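PDB 2Z4T: beta-galactoside alpha-2,6-sialyltransferase from Photobacterium sp., which is an alpha-2,6-sialyltransferase that binds lactose as acceptor and CMP as donor product, and probably transfers sialic acid to the galactose unit. Local coordinates for residues A[118-123]-A[197-202]; A[129-134]-A[228-233]; A[173-178]-A[205-210]. All coordinates share one frame; numbering follows the deposited sequence.

Contact 1: A[118-123]-A[197-202]; sequences EVYVDH and KLSSNT. With GAL (beta-D-galactopyranose), chain B.
V119 and V121 of strand 118-122 exchange backbone hydrogen bonds with K197, S199 and N201 of strand 197-201, a parallel pair in the Rossmann-like sheet of this GT-B fold; the N-to-C directions of the two strands differ by 8°. V119 N donates to K197 O, V121 N to S199 O and N201 N to V121 O, while the bond from S199 N to V119 O is weak. Side chains alternate between the faces. On one, V119 and L198 run alongside each other in the same direction, with L198 CD2 3.6 Å from V119 CB. On the other, E118 and K197 do likewise and touch through their methylenes, E118 CG to K197 CD 4.0 Å. The E118 carboxylate has its salt bridge with R147, and its OE2 is met from above the carboxylate plane by Y120 OH at 2.6 Å. S199 CB reaches Y120 CD1 at 3.7 Å.

Polar groups take over at the C-terminal ends. With N201 CG anti to its backbone N (chi1 -179°), N201 ND2 donates to D122 OD1 at 2.9 Å; OD1 is met nearly in line with its C-O bond and close to the N201 amide plane. N201 ND2 is also bonded to D232, and D122 OD2 to T128. D122 is a magnesium ligand in another structure of this protein; here its side chain lies about 4 Å from the ion. The H123 ring, 28° from the N201 amide plane, packs edge-to-face on H204 and turns its tip to the acceptor sugar: H123 NE2 donates to galactose O4 at 2.9 Å and to galactose O5 at 3.2 Å.

Contact 2: A[129-134]-A[228-233]; sequences LQQLMD and DLYDDG. With GAL (beta-D-galactopyranose), chain B.
Q130 and Y230 have the nearest CA atoms, 7.3 Å apart, where helix 129-134 lies over strand 228-230, axes 9.7 Å apart at closest and their N-to-C directions at 140°. The Y230 side chain points from strand toward helix and carries most of the contact. Q130 CB sits over one face of the Y230 ring, offset toward the rim, a CH-pi contact 3.6 Å from its centroid. Q131 CG comes obliquely to Y230 CD1. D134 and Y230 meet tip to tip, carboxylate and ring planes 43° apart, and Y230 OH donates to D134 OD2 over a very short 2.5 Å. D228, whose OD1 is held by N226, brings OD2 to 4.0 Å from D134 OD2; a water donating to both oxygens would ease any repulsion if both are ionised. Beyond the strand's end, D232 grips the acceptor by both carboxylate oxygens: galactose O6, the position an alpha-2,6 transfer would modify, donates to D232 OD1 at 2.6 Å, and galactose O4 to D232 OD2 at 2.5 Å. Y230 stacks on H291 of strand 288-292; strand 222-230 runs between it and strand 194-201. Helix 126-141 meets Y120 of strand 103-122 through Q131 and D134, and helix 328-338 through L129, L132 and M133.

Contact 3: A[173-178]-A[205-210]; sequences NNHTPA and SFDNLV. With GLC (alpha-D-glucopyranose), chain C.
H175 and T176, in the loop between strand 166-168 and helix 178-190, pack against D207 and N208 in the first turns of helix 205-216, within the Rossmann-like half of the GT-B fold that supplies most of the acceptor pocket. The H175 side chain starts beside the N208 amide, its CB 3.3 Å from N208 OD1. Its ring then stands at 64° to that amide, and along the edge H175 CD2 comes within 3.4 Å of the same oxygen. D207 CB lies over the centre of one ring face, a CH-pi contact 3.8 Å from the H175 centroid. On this D207 side, H175 CE1 lies 3.7 Å from D207 OD2, whereas N173 O lies over the opposite face, toward the rim. At the tip, H175 NE2 is hydrogen-bonded to H204, a residue of the sugar pocket.

N208 OD1 also accepts T176 N, which stands 34° out of the carbonyl plane, while N208 ND2 is held by S200 and by a water shared with N174 O. From this loop N174 ND2 makes a weak bond of 3.4 Å to glucose O1. The rotamer of T176 places OG1 anti to its carbonyl carbon (chi1 -55°), from where T176 OG1 donates to N208 O at 2.5 Å, in the carbonyl plane and on a lone pair.

Overall arrangement
From the N terminus, strand 103-122 leads into helix 126-141, so contacts 1 and 2 begin close together. Contact 1 closes its loop when the chain returns as strand 194-201. Contact 3 opens within that loop, at 173-178, and closes after it on helix 205-216; the two therefore cross. Contact 2 closes last, at the end of strand 222-230, crossing contact 1 and enclosing contact 3. Strand 194-201, helix 205-216 and strand 222-230 form a beta-alpha-beta crossover. Helix 126-141 packs on the sheet face of Y120 and S199, helix 205-216 on that of V121 and S200. All three contacts reach the bound lactose through H123, D232 and N174.

Contact 1: A[118-123]-A[197-202]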
# COMPACT_ATOMS: atom_id res chain seq x y z
N GLU A 118 -6.53 10.38 5.93
CA GLU A 118 -6.31 9.12 5.26
C GLU A 118 -5.50 8.25 6.19
O GLU A 118 -4.41 8.67 6.60
CB GLU A 118 -5.54 9.32 3.97
CG GLU A 118 -6.33 9.96 2.86
CD GLU A 118 -5.44 10.28 1.67
OE1 GLU A 118 -5.98 10.73 0.64
OE2 GLU A 118 -4.21 10.10 1.78
N VAL A 119 -6.04 7.08 6.53
CA VAL A 119 -5.39 6.14 7.45
C VAL A 119 -5.03 4.84 6.70
O VAL A 119 -5.86 4.28 5.99
CB VAL A 119 -6.30 5.85 8.65
CG1 VAL A 119 -5.61 4.93 9.64
CG2 VAL A 119 -6.74 7.15 9.35
N TYR A 120 -3.79 4.38 6.86
CA TYR A 120 -3.31 3.19 6.17
C TYR A 120 -2.62 2.24 7.14
O TYR A 120 -1.64 2.62 7.79
CB TYR A 120 -2.29 3.56 5.10
CG TYR A 120 -2.69 4.65 4.11
CD1 TYR A 120 -3.15 4.32 2.84
CD2 TYR A 120 -2.54 6.01 4.44
CE1 TYR A 120 -3.50 5.30 1.92
CE2 TYR A 120 -2.88 7.00 3.52
CZ TYR A 120 -3.36 6.63 2.25
OH TYR A 120 -3.69 7.57 1.32
N VAL A 121 -3.11 1.00 7.22
CA VAL A 121 -2.60 0.05 8.19
C VAL A 121 -2.28 -1.29 7.54
O VAL A 121 -3.13 -1.91 6.87
CB VAL A 121 -3.59 -0.17 9.37
CG1 VAL A 121 -2.95 -1.00 10.49
CG2 VAL A 121 -4.10 1.17 9.94
N ASP A 122 -1.05 -1.75 7.77
CA ASP A 122 -0.62 -3.05 7.33
C ASP A 122 0.71 -3.45 7.95
O ASP A 122 1.60 -2.62 8.16
CB ASP A 122 -0.52 -3.09 5.79
CG ASP A 122 0.01 -4.42 5.28
OD1 ASP A 122 -0.51 -5.48 5.72
OD2 ASP A 122 0.95 -4.42 4.47
N HIS A 123 0.87 -4.74 8.20
CA HIS A 123 2.06 -5.26 8.84
C HIS A 123 2.84 -6.09 7.83
O HIS A 123 3.98 -6.46 8.10
CB HIS A 123 1.68 -6.16 10.02
CG HIS A 123 1.01 -7.43 9.58
ND1 HIS A 123 -0.30 -7.46 9.16
CD2 HIS A 123 1.49 -8.69 9.44
CE1 HIS A 123 -0.61 -8.70 8.80
NE2 HIS A 123 0.46 -9.46 8.96
N LYS A 197 -10.68 8.61 4.92
CA LYS A 197 -10.46 7.38 4.15
C LYS A 197 -9.69 6.37 5.00
O LYS A 197 -8.79 6.74 5.76
CB LYS A 197 -9.67 7.68 2.90
CG LYS A 197 -10.50 8.24 1.78
CD LYS A 197 -9.59 8.90 0.77
CE LYS A 197 -9.98 8.58 -0.68
NZ LYS A 197 -9.24 7.40 -1.23
N LEU A 198 -10.05 5.10 4.89
CA LEU A 198 -9.37 4.05 5.63
C LEU A 198 -8.88 2.99 4.67
O LEU A 198 -9.53 2.69 3.65
CB LEU A 198 -10.28 3.41 6.68
CG LEU A 198 -10.88 4.29 7.79
CD1 LEU A 198 -11.87 3.48 8.61
CD2 LEU A 198 -9.82 4.93 8.70
N SER A 199 -7.71 2.43 4.99
CA SER A 199 -7.11 1.41 4.17
C SER A 199 -6.47 0.33 5.03
O SER A 199 -5.71 0.62 5.96
CB SER A 199 -6.07 2.03 3.22
OG SER A 199 -5.60 1.04 2.30
N SER A 200 -6.74 -0.92 4.68
CA SER A 200 -6.18 -2.03 5.42
C SER A 200 -5.87 -3.24 4.58
O SER A 200 -6.53 -3.48 3.55
CB SER A 200 -7.11 -2.46 6.55
OG SER A 200 -6.61 -3.64 7.17
N ASN A 201 -4.85 -3.97 5.03
CA ASN A 201 -4.72 -5.41 4.82
C ASN A 201 -6.11 -6.07 4.95
O ASN A 201 -6.82 -5.86 5.94
CB ASN A 201 -3.74 -5.95 5.89
CG ASN A 201 -3.49 -7.44 5.78
OD1 ASN A 201 -4.41 -8.26 5.92
ND2 ASN A 201 -2.21 -7.81 5.59
N THR A 202 -6.51 -6.83 3.93
CA THR A 202 -7.85 -7.42 3.87
C THR A 202 -8.09 -8.45 4.98
O THR A 202 -9.01 -8.27 5.80
CB THR A 202 -8.15 -8.01 2.47
OG1 THR A 202 -8.00 -6.97 1.48
CG2 THR A 202 -9.57 -8.58 2.38
C1 GAL B . 1.95 -12.98 9.84
C2 GAL B . 0.45 -13.18 10.07
C3 GAL B . -0.17 -13.81 8.83
C4 GAL B . 0.21 -13.02 7.57
C5 GAL B . 1.72 -12.77 7.49
C6 GAL B . 2.11 -11.80 6.37
O2 GAL B . 0.25 -13.98 11.23
O3 GAL B . -1.58 -13.87 8.96
O4 GAL B . -0.49 -11.79 7.59
O5 GAL B . 2.16 -12.19 8.69
O6 GAL B . 1.87 -12.34 5.08

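Contact 2: A[129-134]-A[228-233]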
# COMPACT_ATOMS: atom_id res chain seq x y z
N LEU A 129 2.70 -1.87 0.04
CA LEU A 129 3.17 -1.41 -1.24
C LEU A 129 2.06 -0.63 -1.96
O LEU A 129 2.30 0.47 -2.45
CB LEU A 129 3.63 -2.58 -2.09
CG LEU A 129 4.12 -2.23 -3.49
CD1 LEU A 129 5.38 -1.39 -3.40
CD2 LEU A 129 4.34 -3.52 -4.30
N GLN A 130 0.86 -1.20 -2.00
CA GLN A 130 -0.24 -0.53 -2.67
C GLN A 130 -0.64 0.78 -1.97
O GLN A 130 -0.95 1.78 -2.64
CB GLN A 130 -1.43 -1.47 -2.77
CG GLN A 130 -1.22 -2.61 -3.72
CD GLN A 130 -1.37 -2.23 -5.21
OE1 GLN A 130 -0.80 -2.90 -6.09
NE2 GLN A 130 -2.16 -1.20 -5.51
N GLN A 131 -0.60 0.78 -0.64
CA GLN A 131 -0.95 1.96 0.14
C GLN A 131 0.05 3.07 -0.13
O GLN A 131 -0.35 4.22 -0.32
CB GLN A 131 -1.03 1.64 1.65
CG GLN A 131 -2.15 0.64 2.01
CD GLN A 131 -2.10 0.18 3.47
OE1 GLN A 131 -1.04 0.25 4.13
NE2 GLN A 131 -3.25 -0.28 3.99
N LEU A 132 1.34 2.73 -0.21
CA LEU A 132 2.38 3.68 -0.55
C LEU A 132 2.07 4.37 -1.86
O LEU A 132 2.20 5.61 -1.97
CB LEU A 132 3.73 2.99 -0.74
CG LEU A 132 5.02 3.73 -0.35
CD1 LEU A 132 6.19 3.30 -1.19
CD2 LEU A 132 4.93 5.25 -0.32
N MET A 133 1.71 3.59 -2.87
CA MET A 133 1.39 4.14 -4.17
C MET A 133 0.15 5.06 -4.09
O MET A 133 0.12 6.08 -4.76
CB MET A 133 1.21 3.03 -5.20
CG MET A 133 2.50 2.31 -5.55
SD MET A 133 2.37 1.26 -7.01
CE MET A 133 1.21 -0.01 -6.48
N ASP A 134 -0.84 4.70 -3.26
CA ASP A 134 -2.02 5.56 -3.02
C ASP A 134 -1.67 6.90 -2.38
O ASP A 134 -2.29 7.92 -2.69
CB ASP A 134 -3.04 4.85 -2.15
CG ASP A 134 -3.70 3.67 -2.85
OD1 ASP A 134 -3.61 3.54 -4.11
OD2 ASP A 134 -4.30 2.86 -2.13
N ASP A 228 -10.55 1.08 1.64
CA ASP A 228 -9.80 0.26 0.69
C ASP A 228 -9.30 -0.99 1.37
O ASP A 228 -8.72 -0.93 2.46
CB ASP A 228 -8.59 1.03 0.17
CG ASP A 228 -8.94 1.98 -0.96
OD1 ASP A 228 -9.92 1.70 -1.69
OD2 ASP A 228 -8.20 2.99 -1.13
N LEU A 229 -9.49 -2.13 0.72
CA LEU A 229 -8.97 -3.39 1.21
C LEU A 229 -7.98 -4.01 0.20
O LEU A 229 -8.35 -4.28 -0.96
CB LEU A 229 -10.12 -4.33 1.57
CG LEU A 229 -10.99 -3.55 2.57
CD1 LEU A 229 -12.48 -3.55 2.22
CD2 LEU A 229 -10.69 -3.88 4.05
N TYR A 230 -6.74 -4.18 0.64
CA TYR A 230 -5.69 -4.74 -0.19
C TYR A 230 -5.29 -6.04 0.45
O TYR A 230 -5.04 -6.07 1.66
CB TYR A 230 -4.48 -3.79 -0.27
CG TYR A 230 -4.71 -2.53 -1.07
CD1 TYR A 230 -4.92 -1.30 -0.44
CD2 TYR A 230 -4.73 -2.56 -2.47
CE1 TYR A 230 -5.16 -0.12 -1.18
CE2 TYR A 230 -4.95 -1.39 -3.23
CZ TYR A 230 -5.16 -0.18 -2.57
OH TYR A 230 -5.37 0.96 -3.31
N ASP A 231 -5.24 -7.11 -0.35
CA ASP A 231 -4.90 -8.46 0.12
C ASP A 231 -3.50 -8.55 0.72
O ASP A 231 -2.54 -8.05 0.15
CB ASP A 231 -4.96 -9.48 -1.02
CG ASP A 231 -6.37 -9.76 -1.50
OD1 ASP A 231 -7.30 -9.57 -0.68
OD2 ASP A 231 -6.55 -10.15 -2.68
N ASP A 232 -3.41 -9.23 1.86
CA ASP A 232 -2.15 -9.63 2.44
C ASP A 232 -1.32 -10.33 1.37
O ASP A 232 -0.13 -10.05 1.22
CB ASP A 232 -2.42 -10.57 3.61
CG ASP A 232 -1.18 -10.88 4.41
OD1 ASP A 232 -0.27 -11.58 3.89
OD2 ASP A 232 -1.14 -10.43 5.58
N GLY A 233 -1.98 -11.20 0.61
CA GLY A 233 -1.40 -11.88 -0.53
C GLY A 233 -2.13 -13.21 -0.70
O GLY A 233 -3.35 -13.25 -0.77
C1 GAL B . 1.95 -12.98 9.84
C2 GAL B . 0.45 -13.18 10.07
C3 GAL B . -0.17 -13.81 8.83
C4 GAL B . 0.21 -13.02 7.57
C5 GAL B . 1.72 -12.77 7.49
C6 GAL B . 2.11 -11.80 6.37
O2 GAL B . 0.25 -13.98 11.23
O3 GAL B . -1.58 -13.87 8.96
O4 GAL B . -0.49 -11.79 7.59
O5 GAL B . 2.16 -12.19 8.69
O6 GAL B . 1.87 -12.34 5.08
O HOH W 1 -5.34 3.03 0.34

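Contact 3: A[173-178]-A[205-210]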
# COMPACT_ATOMS: atom_id res chain seq x y z
N ASN A 173 1.02 -5.91 18.09
CA ASN A 173 0.52 -7.22 17.65
C ASN A 173 0.07 -7.17 16.18
O ASN A 173 -0.96 -7.77 15.81
CB ASN A 173 -0.65 -7.69 18.54
CG ASN A 173 -0.28 -7.74 20.02
OD1 ASN A 173 0.78 -8.26 20.39
ND2 ASN A 173 -1.15 -7.18 20.88
N ASN A 174 0.82 -6.42 15.37
CA ASN A 174 0.59 -6.30 13.92
C ASN A 174 -0.63 -5.52 13.50
O ASN A 174 -0.98 -5.51 12.32
CB ASN A 174 0.51 -7.69 13.30
CG ASN A 174 1.80 -8.43 13.44
OD1 ASN A 174 2.88 -7.83 13.41
ND2 ASN A 174 1.72 -9.74 13.58
N HIS A 175 -1.28 -4.88 14.47
CA HIS A 175 -2.52 -4.18 14.21
C HIS A 175 -2.51 -2.71 14.69
O HIS A 175 -1.65 -2.29 15.48
CB HIS A 175 -3.71 -4.96 14.80
CG HIS A 175 -3.81 -6.37 14.30
ND1 HIS A 175 -3.92 -7.46 15.14
CD2 HIS A 175 -3.80 -6.87 13.04
CE1 HIS A 175 -3.97 -8.57 14.42
NE2 HIS A 175 -3.91 -8.24 13.14
N THR A 176 -3.45 -1.95 14.15
CA THR A 176 -3.80 -0.61 14.61
C THR A 176 -3.54 -0.46 16.11
O THR A 176 -4.12 -1.18 16.92
CB THR A 176 -5.31 -0.34 14.32
OG1 THR A 176 -5.55 -0.54 12.92
CG2 THR A 176 -5.72 1.07 14.73
N PRO A 177 -2.63 0.45 16.47
CA PRO A 177 -2.35 0.71 17.86
C PRO A 177 -3.31 1.70 18.49
O PRO A 177 -3.88 2.54 17.79
CB PRO A 177 -0.94 1.30 17.82
CG PRO A 177 -0.84 1.98 16.47
CD PRO A 177 -1.78 1.25 15.55
N ALA A 178 -3.47 1.61 19.81
CA ALA A 178 -4.33 2.53 20.56
C ALA A 178 -3.98 3.98 20.26
O ALA A 178 -4.88 4.81 20.14
CB ALA A 178 -4.24 2.25 22.09
N SER A 205 -8.44 -6.87 8.29
CA SER A 205 -9.25 -5.63 8.30
C SER A 205 -9.81 -5.37 9.70
O SER A 205 -10.11 -4.21 10.04
CB SER A 205 -10.18 -5.41 7.09
OG SER A 205 -10.79 -6.59 6.60
N PHE A 206 -10.14 -6.41 10.47
CA PHE A 206 -11.39 -6.46 11.15
C PHE A 206 -10.68 -5.80 12.38
O PHE A 206 -11.09 -4.75 12.86
CB PHE A 206 -11.89 -7.85 11.55
CG PHE A 206 -12.94 -7.82 12.67
CD1 PHE A 206 -14.29 -7.95 12.37
CD2 PHE A 206 -12.57 -7.63 14.01
CE1 PHE A 206 -15.26 -7.90 13.38
CE2 PHE A 206 -13.52 -7.57 15.04
CZ PHE A 206 -14.88 -7.70 14.73
N ASP A 207 -9.56 -6.41 12.82
CA ASP A 207 -8.72 -5.89 13.92
C ASP A 207 -8.01 -4.57 13.64
O ASP A 207 -7.63 -3.86 14.58
CB ASP A 207 -7.64 -6.90 14.31
CG ASP A 207 -8.17 -8.03 15.20
OD1 ASP A 207 -9.22 -7.89 15.84
OD2 ASP A 207 -7.51 -9.09 15.24
N ASN A 208 -7.80 -4.23 12.37
CA ASN A 208 -7.26 -2.91 12.05
C ASN A 208 -8.32 -1.81 12.05
O ASN A 208 -8.03 -0.67 12.42
CB ASN A 208 -6.52 -2.93 10.72
CG ASN A 208 -5.21 -3.69 10.79
OD1 ASN A 208 -4.61 -3.83 11.87
ND2 ASN A 208 -4.75 -4.18 9.64
N LEU A 209 -9.54 -2.13 11.61
CA LEU A 209 -10.51 -1.07 11.33
C LEU A 209 -11.55 -0.93 12.39
O LEU A 209 -11.96 0.19 12.71
CB LEU A 209 -11.13 -1.22 9.96
CG LEU A 209 -10.10 -1.17 8.82
CD1 LEU A 209 -10.82 -1.09 7.52
CD2 LEU A 209 -9.13 -0.02 8.95
N VAL A 210 -11.96 -2.06 12.97
CA VAL A 210 -12.98 -2.03 13.99
C VAL A 210 -12.68 -1.03 15.10
O VAL A 210 -13.55 -0.22 15.41
CB VAL A 210 -13.34 -3.43 14.56
CG1 VAL A 210 -14.19 -3.29 15.84
CG2 VAL A 210 -14.08 -4.26 13.51
C1 GLC C . 5.92 -11.38 13.01
C2 GLC C . 5.89 -10.95 11.54
C3 GLC C . 4.45 -11.04 11.03
C4 GLC C . 3.82 -12.42 11.30
C5 GLC C . 4.04 -12.81 12.79
C6 GLC C . 3.55 -14.18 13.31
O1 GLC C . 5.06 -10.56 13.80
O2 GLC C . 6.34 -9.62 11.35
O3 GLC C . 4.42 -10.68 9.68
O4 GLC C . 2.44 -12.31 10.98
O5 GLC C . 5.43 -12.71 13.08
O6 GLC C . 2.99 -15.04 12.34
O HOH W 2 -2.13 -5.45 9.88